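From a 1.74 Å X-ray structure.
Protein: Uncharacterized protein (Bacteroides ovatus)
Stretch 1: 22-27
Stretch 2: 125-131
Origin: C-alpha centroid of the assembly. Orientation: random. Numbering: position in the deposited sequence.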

# COMPACT_ATOMS: atom_id res chain seq x y z
N VAL A 22 5.10 0.55 3.17
CA VAL A 22 4.55 0.54 1.82
C VAL A 22 3.04 0.25 1.85
O VAL A 22 2.34 0.60 0.91
N PHE A 23 2.56 -0.30 2.96
CA PHE A 23 1.19 -0.78 3.05
C PHE A 23 0.25 0.16 3.83
O PHE A 23 -0.84 -0.21 4.20
N ARG A 24 0.68 1.40 4.02
CA ARG A 24 -0.24 2.44 4.46
C ARG A 24 -1.15 2.83 3.29
O ARG A 24 -0.70 3.40 2.30
N ASN A 25 -2.43 2.51 3.41
CA ASN A 25 -3.39 2.69 2.33
C ASN A 25 -4.61 3.39 2.89
O ASN A 25 -5.63 2.72 3.19
N ASN A 26 -4.57 4.72 3.08
CA ASN A 26 -3.51 5.65 2.70
C ASN A 26 -2.93 6.41 3.89
O ASN A 26 -3.55 6.54 4.98
N SER A 27 -1.71 6.87 3.71
CA SER A 27 -1.14 7.84 4.63
C SER A 27 -1.52 9.26 4.23
O SER A 27 -1.55 10.16 5.06
N THR A 125 -5.07 -7.35 11.29
CA THR A 125 -3.76 -6.81 10.95
C THR A 125 -3.91 -6.18 9.55
O THR A 125 -4.71 -6.64 8.77
N TYR A 126 -3.12 -5.14 9.27
CA TYR A 126 -3.01 -4.54 7.93
C TYR A 126 -4.33 -3.97 7.39
O TYR A 126 -4.83 -4.40 6.36
N PRO A 127 -4.90 -2.96 8.09
CA PRO A 127 -6.06 -2.27 7.55
C PRO A 127 -5.72 -1.49 6.27
O PRO A 127 -4.69 -0.81 6.23
N GLU A 128 -6.56 -1.63 5.25
CA GLU A 128 -6.42 -0.91 3.98
C GLU A 128 -7.77 -0.44 3.48
O GLU A 128 -8.72 -1.23 3.48
N PHE A 129 -7.83 0.81 3.00
CA PHE A 129 -9.01 1.40 2.40
C PHE A 129 -8.77 1.65 0.91
O PHE A 129 -7.66 2.00 0.51
N TYR A 130 -9.84 1.54 0.11
CA TYR A 130 -9.83 1.90 -1.31
C TYR A 130 -11.16 2.53 -1.63
O TYR A 130 -12.22 2.06 -1.17
N PRO A 131 -11.15 3.59 -2.45
CA PRO A 131 -12.40 4.22 -2.84
C PRO A 131 -13.03 3.51 -4.04
O PRO A 131 -12.33 3.11 -4.97

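Stretch 1 has no regular secondary structure, whereas stretch 2 is a strand, and the touching parts run at 43° to each other. A single direct hydrogen bond joins them: Phe129 N donates to Asn25 O at 2.9 Å with an N-H...O angle of 171°, close to linear. It lies beside the closer of the two CA pairs in register, Asn25 CA and Glu128 CA, 5.0 Å apart, while the CA atoms of Phe23 and Tyr126 are 7.5 Å apart, a wider spacing, with water 1 lying between the two backbones.

In stretch 1, Phe23 and Asn25 direct their CA-to-CB bonds toward the strand, and Arg24 between them points away. Phe23 adopts chi1 = 54° (p) with chi2 = 86°. In this conformation its ring receives the edge of Tyr126: the centroids lie 5.0 Å apart, the planes meet at 80°, and the closest atoms, Phe23 CE1 and Tyr126 CD1, are 3.5 Å apart. The CA-to-CB bond of Tyr126 points sideways, but chi1 = -53° (m) and chi2 = -52° bring the end of its side chain nearer to stretch 1. Its backbone is also unusual for a strand, with phi/psi of 61/62.

Asn25 is the most heavily covered residue, losing 91 Å² to the strand out of 295 Å² buried on both sides together. Its CA-to-CB bond points toward the strand, leaving Asn25 CB 3.9 Å from Glu128 CB; the m rotamer (chi1 = -77°, chi2 = -67°) then turns the amide back along its own stretch, where Asn25 ND2 donates a weak hydrogen bond to Phe23 O (3.2 Å, 120°). The same Asn25 ND2 is 4.0 Å from Tyr130 OH, a contact without a hydrogen bond. The CA-to-CB bonds of Glu128 (m, then t), Phe129 (m) and Tyr130 (m) point sideways relative to stretch 1; the end of Tyr130 comes nearer. The Phe129 ring presents its edge to Asn25 O. The 2.2 Å between Glu128 OE1 and Tyr130 OH is too short to interpret as an interaction.

Two waters complete the polar contacts by donating to acceptors on both stretches. Water 1 donates to Phe23 O (2.9 Å) and Pro127 O (2.8 Å), linking carbonyls that are themselves 4.4 Å apart. Water 2 donates to Asn26 OD1 and Phe129 O, each at 2.7 Å. Asn26 follows a cis peptide bond, and its CA-to-CB bond points sideways; with chi1 = -78° (m) and chi2 = 26°, Asn26 OD1 comes within 4.4 Å of Phe129 O, a gap that water 2 bridges.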

# COMPACT_ATOMS: atom_id res chain seq x y z
CB VAL A 22 5.30 -0.51 0.95
CG1 VAL A 22 4.88 -1.93 1.32
CG2 VAL A 22 5.08 -0.27 -0.52
CB PHE A 23 1.12 -2.22 3.57
CG PHE A 23 1.82 -2.46 4.87
CD1 PHE A 23 1.18 -2.22 6.08
CD2 PHE A 23 3.11 -2.97 4.89
CE1 PHE A 23 1.84 -2.43 7.27
CE2 PHE A 23 3.77 -3.20 6.08
CZ PHE A 23 3.14 -2.92 7.28
CB ARG A 24 0.55 3.63 4.99
CG ARG A 24 1.38 3.28 6.23
CD ARG A 24 1.79 4.50 7.08
NE ARG A 24 0.61 5.26 7.50
CZ ARG A 24 0.56 6.57 7.78
NH1 ARG A 24 1.66 7.34 7.86
NH2 ARG A 24 -0.62 7.11 8.07
CB ASN A 25 -3.77 1.31 1.73
CG ASN A 25 -2.67 0.77 0.80
OD1 ASN A 25 -2.42 1.32 -0.26
ND2 ASN A 25 -2.01 -0.27 1.21
CB ASN A 26 -4.11 6.72 1.78
CG ASN A 26 -4.32 6.24 0.38
OD1 ASN A 26 -4.49 5.04 0.11
ND2 ASN A 26 -4.33 7.19 -0.55
CB SER A 27 0.39 7.71 4.61
OG SER A 27 0.91 7.92 3.31
CB THR A 125 -2.65 -7.89 10.92
OG1 THR A 125 -2.71 -8.72 12.10
CG2 THR A 125 -1.22 -7.26 10.89
CB TYR A 126 -2.42 -5.54 6.92
CG TYR A 126 -1.12 -6.17 7.36
CD1 TYR A 126 -0.05 -5.38 7.78
CD2 TYR A 126 -0.97 -7.54 7.39
CE1 TYR A 126 1.14 -5.95 8.21
CE2 TYR A 126 0.22 -8.13 7.80
CZ TYR A 126 1.27 -7.33 8.20
OH TYR A 126 2.43 -7.92 8.61
CB PRO A 127 -6.43 -1.29 8.68
CG PRO A 127 -5.09 -1.00 9.36
CD PRO A 127 -4.37 -2.32 9.32
CB GLU A 128 -5.85 -1.82 2.87
CG GLU A 128 -4.58 -2.60 3.17
CD GLU A 128 -4.38 -3.78 2.19
OE1 GLU A 128 -4.81 -3.72 1.03
OE2 GLU A 128 -3.82 -4.81 2.59
CB PHE A 129 -9.35 2.74 3.03
CG PHE A 129 -9.89 2.66 4.44
CD1 PHE A 129 -11.21 2.36 4.68
CD2 PHE A 129 -9.07 2.96 5.52
CE1 PHE A 129 -11.70 2.29 5.98
CE2 PHE A 129 -9.55 2.91 6.80
CZ PHE A 129 -10.88 2.59 7.03
CB TYR A 130 -9.61 0.66 -2.20
CG TYR A 130 -8.39 -0.13 -1.80
CD1 TYR A 130 -7.13 0.19 -2.29
CD2 TYR A 130 -8.48 -1.17 -0.86
CE1 TYR A 130 -6.01 -0.50 -1.91
CE2 TYR A 130 -7.36 -1.86 -0.45
CZ TYR A 130 -6.13 -1.52 -0.97
OH TYR A 130 -5.01 -2.19 -0.57
CB PRO A 131 -11.95 5.62 -3.24
CG PRO A 131 -10.65 5.37 -3.88
CD PRO A 131 -10.00 4.23 -3.11
O HOH W 1 -2.31 -2.12 5.80
O HOH W 2 -5.90 3.17 -1.17